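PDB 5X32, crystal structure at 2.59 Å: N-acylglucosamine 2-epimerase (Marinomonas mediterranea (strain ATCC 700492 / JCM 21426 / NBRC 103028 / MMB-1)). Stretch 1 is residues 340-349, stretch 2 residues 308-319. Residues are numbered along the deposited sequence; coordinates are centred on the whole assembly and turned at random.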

ATOM      1  N   LEU A 340      15.262  -3.650  10.483  1.00 52.75           N
ATOM      2  CA  LEU A 340      14.605  -2.901   9.421  1.00 52.89           C
ATOM      3  C   LEU A 340      14.472  -1.425   9.787  1.00 53.42           C
ATOM      4  O   LEU A 340      14.753  -0.544   8.967  1.00 49.38           O
ATOM      5  CB  LEU A 340      13.247  -3.519   9.110  1.00 52.09           C
ATOM      6  CG  LEU A 340      13.382  -4.873   8.412  1.00 50.00           C
ATOM      7  CD1 LEU A 340      12.106  -5.691   8.548  1.00 47.14           C
ATOM      8  CD2 LEU A 340      13.729  -4.646   6.942  1.00 44.51           C
ATOM      9  N   TRP A 341      14.075  -1.154  11.028  1.00 54.12           N
ATOM     10  CA  TRP A 341      14.051   0.224  11.491  1.00 53.19           C
ATOM     11  C   TRP A 341      15.455   0.856  11.516  1.00 55.52           C
ATOM     12  O   TRP A 341      15.606   2.027  11.185  1.00 53.95           O
ATOM     13  CB  TRP A 341      13.409   0.319  12.873  1.00 54.78           C
ATOM     14  CG  TRP A 341      11.943   0.604  12.816  1.00 52.86           C
ATOM     15  CD1 TRP A 341      10.932  -0.263  13.117  1.00 54.04           C
ATOM     16  CD2 TRP A 341      11.310   1.839  12.412  1.00 57.59           C
ATOM     17  NE1 TRP A 341       9.709   0.352  12.931  1.00 58.59           N
ATOM     18  CE2 TRP A 341       9.913   1.640  12.503  1.00 57.20           C
ATOM     19  CE3 TRP A 341      11.788   3.095  11.996  1.00 56.72           C
ATOM     20  CZ2 TRP A 341       8.987   2.646  12.190  1.00 54.09           C
ATOM     21  CZ3 TRP A 341      10.852   4.100  11.677  1.00 55.67           C
ATOM     22  CH2 TRP A 341       9.477   3.863  11.779  1.00 55.30           C
ATOM     23  N   GLU A 342      16.476   0.107  11.923  1.00 56.48           N
ATOM     24  CA  GLU A 342      17.828   0.669  11.963  1.00 56.99           C
ATOM     25  C   GLU A 342      18.261   1.080  10.568  1.00 52.22           C
ATOM     26  O   GLU A 342      18.664   2.227  10.354  1.00 50.28           O
ATOM     27  CB  GLU A 342      18.819  -0.313  12.583  1.00 53.74           C
ATOM     28  CG  GLU A 342      18.715  -0.337  14.100  1.00 61.93           C
ATOM     29  CD  GLU A 342      19.407  -1.535  14.748  1.00 72.42           C
ATOM     30  OE1 GLU A 342      20.165  -2.262  14.057  1.00 72.74           O
ATOM     31  OE2 GLU A 342      19.170  -1.756  15.957  1.00 73.02           O
ATOM     32  N   PHE A 343      18.123   0.168   9.611  1.00 47.53           N
ATOM     33  CA  PHE A 343      18.470   0.510   8.239  1.00 49.58           C
ATOM     34  C   PHE A 343      17.694   1.748   7.778  1.00 52.72           C
ATOM     35  O   PHE A 343      18.266   2.656   7.161  1.00 55.41           O
ATOM     36  CB  PHE A 343      18.173  -0.652   7.288  1.00 45.30           C
ATOM     37  CG  PHE A 343      18.273  -0.270   5.835  1.00 48.45           C
ATOM     38  CD1 PHE A 343      19.498  -0.201   5.203  1.00 51.46           C
ATOM     39  CD2 PHE A 343      17.139   0.082   5.117  1.00 47.66           C
ATOM     40  CE1 PHE A 343      19.594   0.162   3.868  1.00 53.16           C
ATOM     41  CE2 PHE A 343      17.231   0.440   3.791  1.00 50.52           C
ATOM     42  CZ  PHE A 343      18.467   0.482   3.167  1.00 52.12           C
ATOM     43  N   SER A 344      16.397   1.776   8.088  1.00 46.74           N
ATOM     44  CA  SER A 344      15.531   2.879   7.682  1.00 51.97           C
ATOM     45  C   SER A 344      15.934   4.246   8.264  1.00 53.53           C
ATOM     46  O   SER A 344      15.967   5.267   7.561  1.00 50.09           O
ATOM     47  CB  SER A 344      14.087   2.559   8.071  1.00 46.07           C
ATOM     48  OG  SER A 344      13.612   1.449   7.335  1.00 43.88           O
ATOM     49  N   TRP A 345      16.220   4.247   9.556  1.00 50.38           N
ATOM     50  CA  TRP A 345      16.612   5.435  10.276  1.00 55.12           C
ATOM     51  C   TRP A 345      17.921   5.981   9.722  1.00 60.45           C
ATOM     52  O   TRP A 345      18.095   7.209   9.575  1.00 56.35           O
ATOM     53  CB  TRP A 345      16.756   5.121  11.753  1.00 58.44           C
ATOM     54  CG  TRP A 345      16.826   6.318  12.626  1.00 59.79           C
ATOM     55  CD1 TRP A 345      17.923   6.773  13.301  1.00 58.37           C
ATOM     56  CD2 TRP A 345      15.746   7.186  12.977  1.00 54.22           C
ATOM     57  NE1 TRP A 345      17.594   7.886  14.032  1.00 61.99           N
ATOM     58  CE2 TRP A 345      16.264   8.165  13.849  1.00 59.81           C
ATOM     59  CE3 TRP A 345      14.396   7.246  12.625  1.00 57.43           C
ATOM     60  CZ2 TRP A 345      15.479   9.191  14.375  1.00 56.42           C
ATOM     61  CZ3 TRP A 345      13.615   8.262  13.153  1.00 55.24           C
ATOM     62  CH2 TRP A 345      14.157   9.216  14.024  1.00 55.30           C
ATOM     63  N   ASN A 346      18.836   5.060   9.411  1.00 50.17           N
ATOM     64  CA  ASN A 346      20.159   5.437   8.914  1.00 52.31           C
ATOM     65  C   ASN A 346      20.217   5.768   7.412  1.00 52.37           C
ATOM     66  O   ASN A 346      21.211   6.316   6.953  1.00 53.71           O
ATOM     67  CB  ASN A 346      21.184   4.319   9.219  1.00 52.42           C
ATOM     68  CG  ASN A 346      21.415   4.138  10.703  1.00 48.91           C
ATOM     69  OD1 ASN A 346      21.308   5.083  11.469  1.00 60.15           O
ATOM     70  ND2 ASN A 346      21.733   2.929  11.114  1.00 48.45           N
ATOM     71  N   HIS A 347      19.207   5.400   6.627  1.00 52.41           N
ATOM     72  CA  HIS A 347      19.328   5.602   5.175  1.00 53.35           C
ATOM     73  C   HIS A 347      18.070   6.052   4.387  1.00 60.81           C
ATOM     74  O   HIS A 347      18.197   6.636   3.304  1.00 61.49           O
ATOM     75  CB  HIS A 347      19.855   4.308   4.551  1.00 55.89           C
ATOM     76  CG  HIS A 347      21.174   3.881   5.110  1.00 62.70           C
ATOM     77  ND1 HIS A 347      22.363   4.467   4.736  1.00 57.51           N
ATOM     78  CD2 HIS A 347      21.485   2.952   6.043  1.00 53.83           C
ATOM     79  CE1 HIS A 347      23.353   3.903   5.403  1.00 60.46           C
ATOM     80  NE2 HIS A 347      22.845   2.985   6.205  1.00 58.57           N
ATOM     81  N   MET A 348      16.871   5.764   4.896  1.00 52.40           N
ATOM     82  CA  MET A 348      15.659   6.008   4.131  1.00 48.63           C
ATOM     83  C   MET A 348      14.975   7.283   4.558  1.00 56.08           C
ATOM     84  O   MET A 348      14.226   7.891   3.786  1.00 57.57           O
ATOM     85  CB  MET A 348      14.664   4.848   4.271  1.00 55.90           C
ATOM     86  CG  MET A 348      15.169   3.489   3.831  1.00 54.57           C
ATOM     87  SD  MET A 348      15.718   3.467   2.125  1.00 66.76           S
ATOM     88  CE  MET A 348      14.203   3.437   1.231  1.00 45.96           C
ATOM     89  N   ILE A 349      15.183   7.663   5.806  1.00 52.96           N
ATOM     90  CA  ILE A 349      14.398   8.738   6.382  1.00 52.63           C
ATOM     91  C   ILE A 349      15.113  10.084   6.380  1.00 55.57           C
ATOM     92  O   ILE A 349      16.153  10.233   7.006  1.00 61.12           O
ATOM     93  CB  ILE A 349      14.000   8.352   7.793  1.00 52.12           C
ATOM     94  CG1 ILE A 349      13.057   7.150   7.711  1.00 52.44           C
ATOM     95  CG2 ILE A 349      13.351   9.502   8.501  1.00 46.61           C
ATOM     96  CD1 ILE A 349      12.741   6.511   9.026  1.00 53.34           C
TER
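Stretch 2 308-319: DKYFWVQAESFA

Stretch 2 approaches the helix that enters stretch 1 from earlier in the chain first as a short extended segment and then as a helix. Lys 309 and Tyr 310 have strand conformation, Tyr 310 occupies the N-cap position, and the helix that begins at Phe 311 runs through Ala 319 and continues beyond it. The two helices run in roughly antiparallel directions, with a signed crossing angle of -148° and a closest approach of 9.9 Å between their axes. The start of the stretch 2 helix therefore lies beside the end of stretch 1, where the CA atoms of Phe 311 and Met 348 are 6.6 Å apart, and its later turns lie beside Leu 340, whose CA is 6.0 Å from the CA of Phe 318. Together the stretches bury 548 Å² of surface.

The contact is made by packing alone, as no hydrogen bond crosses between the stretches. Its aromatic part is formed by Phe 318, in the p rotamer, and Trp 341. The CA-to-CB bond of Trp 341 points sideways, but the indole reaches back so that Trp 341 CZ2 comes within 3.5 Å of Phe 318 CZ. Each ring lies over a face of the other, with the planes inclined at 33° and the centroids of the phenyl and the five-membered ring 4.2 Å apart, an oblique arrangement.

Aliphatic contacts extend the packing from here. The CA-to-CB bond of Leu 340 points toward stretch 2, and the side chain lies against the turn holding Ser 317 and Phe 318: its CD1 is 3.8 Å from Phe 318 N and 3.9 Å from Ser 317 CB, while Leu 340 CB and Phe 318 CB are 3.9 Å apart. At the other end, Met 348, with all three chi angles in m, brings its methyl group to the strand-to-helix junction. Met 348 CE is 3.6 Å from Lys 309 O, 3.3 Å from Phe 311 N and 3.8 Å from Phe 311 CB.

Between these ends, Lys 309 and Gln 314 meet Phe 343 obliquely through carbon atoms of their side chains, with Phe 343 CZ 3.5 Å from Lys 309 CD and Phe 343 CD2 3.6 Å from Gln 314 CG; Lys 309 NZ is hydrogen-bonded elsewhere in the structure. Ser 344 OG lies 3.8 Å from Gln 314 CB.

Hydrogen bonds within each stretch engage several of these polar groups. Ser 344 OG donates to Leu 340 O at 2.8 Å and Ser 317 OG to Val 313 O at 2.8 Å, each returning to its own helix, while Gln 314 NE2 makes a weak bond of 2.7 Å to Tyr 310 O.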

ATOM      1  N   ASP A 308      18.233  -2.532  -5.682  1.00 59.67           N
ATOM      2  CA  ASP A 308      17.824  -1.235  -5.164  1.00 63.45           C
ATOM      3  C   ASP A 308      16.970  -1.382  -3.919  1.00 61.22           C
ATOM      4  O   ASP A 308      16.258  -2.379  -3.737  1.00 61.77           O
ATOM      5  CB  ASP A 308      17.076  -0.430  -6.231  1.00 63.65           C
ATOM      6  CG  ASP A 308      18.006   0.147  -7.268  1.00 65.75           C
ATOM      7  OD1 ASP A 308      19.190   0.364  -6.929  1.00 68.25           O
ATOM      8  OD2 ASP A 308      17.562   0.380  -8.413  1.00 66.76           O
ATOM      9  N   LYS A 309      17.059  -0.377  -3.058  1.00 53.13           N
ATOM     10  CA  LYS A 309      16.335  -0.394  -1.801  1.00 56.08           C
ATOM     11  C   LYS A 309      15.190   0.641  -1.773  1.00 52.11           C
ATOM     12  O   LYS A 309      15.415   1.849  -1.781  1.00 56.77           O
ATOM     13  CB  LYS A 309      17.330  -0.209  -0.663  1.00 55.78           C
ATOM     14  CG  LYS A 309      18.476  -1.206  -0.799  1.00 58.04           C
ATOM     15  CD  LYS A 309      19.046  -1.666   0.530  1.00 59.10           C
ATOM     16  CE  LYS A 309      20.573  -1.648   0.506  1.00 56.78           C
ATOM     17  NZ  LYS A 309      21.093  -2.119  -0.784  1.00 59.09           N
ATOM     18  N   TYR A 310      13.961   0.134  -1.788  1.00 44.35           N
ATOM     19  CA  TYR A 310      12.756   0.947  -1.818  1.00 40.75           C
ATOM     20  C   TYR A 310      12.156   1.152  -0.422  1.00 46.49           C
ATOM     21  O   TYR A 310      12.281   0.310   0.461  1.00 52.93           O
ATOM     22  CB  TYR A 310      11.710   0.301  -2.728  1.00 44.53           C
ATOM     23  CG  TYR A 310      12.025   0.366  -4.204  1.00 45.32           C
ATOM     24  CD1 TYR A 310      13.107  -0.319  -4.737  1.00 50.44           C
ATOM     25  CD2 TYR A 310      11.232   1.099  -5.066  1.00 49.06           C
ATOM     26  CE1 TYR A 310      13.393  -0.269  -6.089  1.00 48.71           C
ATOM     27  CE2 TYR A 310      11.518   1.164  -6.419  1.00 49.91           C
ATOM     28  CZ  TYR A 310      12.597   0.475  -6.919  1.00 53.58           C
ATOM     29  OH  TYR A 310      12.882   0.536  -8.258  1.00 62.04           O
ATOM     30  N   PHE A 311      11.503   2.284  -0.221  1.00 47.82           N
ATOM     31  CA  PHE A 311      10.931   2.612   1.076  1.00 48.15           C
ATOM     32  C   PHE A 311       9.788   1.678   1.466  1.00 46.10           C
ATOM     33  O   PHE A 311       9.710   1.195   2.608  1.00 46.41           O
ATOM     34  CB  PHE A 311      10.455   4.070   1.072  1.00 47.79           C
ATOM     35  CG  PHE A 311       9.188   4.287   0.289  1.00 43.65           C
ATOM     36  CD1 PHE A 311       9.195   4.204  -1.098  1.00 41.14           C
ATOM     37  CD2 PHE A 311       7.991   4.545   0.938  1.00 41.67           C
ATOM     38  CE1 PHE A 311       8.031   4.383  -1.826  1.00 46.25           C
ATOM     39  CE2 PHE A 311       6.815   4.726   0.205  1.00 43.59           C
ATOM     40  CZ  PHE A 311       6.841   4.635  -1.174  1.00 46.72           C
ATOM     41  N   TRP A 312       8.894   1.422   0.523  1.00 42.18           N
ATOM     42  CA  TRP A 312       7.692   0.702   0.881  1.00 51.48           C
ATOM     43  C   TRP A 312       8.024  -0.746   1.278  1.00 54.85           C
ATOM     44  O   TRP A 312       7.341  -1.316   2.122  1.00 51.20           O
ATOM     45  CB  TRP A 312       6.667   0.720  -0.254  1.00 49.47           C
ATOM     46  CG  TRP A 312       7.044  -0.033  -1.504  1.00 52.04           C
ATOM     47  CD1 TRP A 312       7.626   0.477  -2.633  1.00 50.93           C
ATOM     48  CD2 TRP A 312       6.868  -1.429  -1.744  1.00 50.11           C
ATOM     49  NE1 TRP A 312       7.811  -0.516  -3.564  1.00 47.28           N
ATOM     50  CE2 TRP A 312       7.354  -1.699  -3.042  1.00 53.71           C
ATOM     51  CE3 TRP A 312       6.338  -2.482  -0.992  1.00 52.86           C
ATOM     52  CZ2 TRP A 312       7.329  -2.987  -3.600  1.00 54.56           C
ATOM     53  CZ3 TRP A 312       6.317  -3.753  -1.552  1.00 49.81           C
ATOM     54  CH2 TRP A 312       6.811  -3.992  -2.839  1.00 55.30           C
ATOM     55  N   VAL A 313       9.099  -1.302   0.715  1.00 48.37           N
ATOM     56  CA  VAL A 313       9.540  -2.654   1.044  1.00 49.52           C
ATOM     57  C   VAL A 313      10.034  -2.744   2.494  1.00 52.78           C
ATOM     58  O   VAL A 313       9.637  -3.642   3.257  1.00 50.73           O
ATOM     59  CB  VAL A 313      10.650  -3.102   0.091  1.00 50.19           C
ATOM     60  CG1 VAL A 313      11.282  -4.402   0.574  1.00 49.81           C
ATOM     61  CG2 VAL A 313      10.114  -3.222  -1.340  1.00 43.16           C
ATOM     62  N   GLN A 314      10.853  -1.771   2.883  1.00 53.40           N
ATOM     63  CA  GLN A 314      11.314  -1.656   4.261  1.00 49.48           C
ATOM     64  C   GLN A 314      10.148  -1.495   5.233  1.00 47.85           C
ATOM     65  O   GLN A 314      10.123  -2.111   6.310  1.00 51.00           O
ATOM     66  CB  GLN A 314      12.280  -0.478   4.380  1.00 44.55           C
ATOM     67  CG  GLN A 314      13.768  -0.779   4.186  1.00 49.08           C
ATOM     68  CD  GLN A 314      14.091  -1.750   3.062  1.00 48.22           C
ATOM     69  OE1 GLN A 314      14.419  -2.893   3.328  1.00 56.52           O
ATOM     70  NE2 GLN A 314      14.019  -1.300   1.815  1.00 46.39           N
ATOM     71  N   ALA A 315       9.159  -0.702   4.835  1.00 52.49           N
ATOM     72  CA  ALA A 315       8.071  -0.379   5.746  1.00 53.86           C
ATOM     73  C   ALA A 315       7.080  -1.541   5.883  1.00 49.84           C
ATOM     74  O   ALA A 315       6.748  -1.962   6.997  1.00 52.32           O
ATOM     75  CB  ALA A 315       7.355   0.912   5.298  1.00 53.23           C
ATOM     76  N   GLU A 316       6.630  -2.083   4.763  1.00 46.34           N
ATOM     77  CA  GLU A 316       5.697  -3.202   4.800  1.00 50.08           C
ATOM     78  C   GLU A 316       6.366  -4.363   5.557  1.00 56.50           C
ATOM     79  O   GLU A 316       5.705  -5.097   6.323  1.00 49.17           O
ATOM     80  CB  GLU A 316       5.297  -3.624   3.386  1.00 46.18           C
ATOM     81  CG  GLU A 316       4.553  -2.520   2.616  1.00 61.13           C
ATOM     82  CD  GLU A 316       3.122  -2.246   3.104  1.00 61.93           C
ATOM     83  OE1 GLU A 316       2.428  -3.192   3.549  1.00 56.20           O
ATOM     84  OE2 GLU A 316       2.711  -1.058   3.082  1.00 63.73           O
ATOM     85  N   SER A 317       7.686  -4.502   5.379  1.00 50.67           N
ATOM     86  CA  SER A 317       8.390  -5.581   6.059  1.00 45.26           C
ATOM     87  C   SER A 317       8.481  -5.358   7.562  1.00 47.69           C
ATOM     88  O   SER A 317       8.367  -6.326   8.317  1.00 50.80           O
ATOM     89  CB  SER A 317       9.780  -5.789   5.474  1.00 43.79           C
ATOM     90  OG  SER A 317       9.674  -6.274   4.146  1.00 41.10           O
ATOM     91  N   PHE A 318       8.680  -4.127   8.038  1.00 46.40           N
ATOM     92  CA  PHE A 318       8.713  -4.018   9.497  1.00 49.19           C
ATOM     93  C   PHE A 318       7.289  -4.097  10.099  1.00 48.90           C
ATOM     94  O   PHE A 318       7.126  -4.482  11.267  1.00 51.39           O
ATOM     95  CB  PHE A 318       9.477  -2.759   9.979  1.00 53.26           C
ATOM     96  CG  PHE A 318       8.775  -1.442   9.763  1.00 48.93           C
ATOM     97  CD1 PHE A 318       7.640  -1.106  10.483  1.00 52.76           C
ATOM     98  CD2 PHE A 318       9.331  -0.486   8.924  1.00 53.27           C
ATOM     99  CE1 PHE A 318       7.016   0.138  10.307  1.00 56.75           C
ATOM    100  CE2 PHE A 318       8.737   0.749   8.761  1.00 55.14           C
ATOM    101  CZ  PHE A 318       7.568   1.062   9.447  1.00 55.70           C
ATOM    102  N   ALA A 319       6.253  -3.769   9.322  1.00 43.03           N
ATOM    103  CA  ALA A 319       4.904  -4.033   9.828  1.00 46.66           C
ATOM    104  C   ALA A 319       4.672  -5.565   9.975  1.00 50.43           C
ATOM    105  O   ALA A 319       4.193  -6.065  11.013  1.00 40.95           O
ATOM    106  CB  ALA A 319       3.874  -3.423   8.927  1.00 41.18           C
TER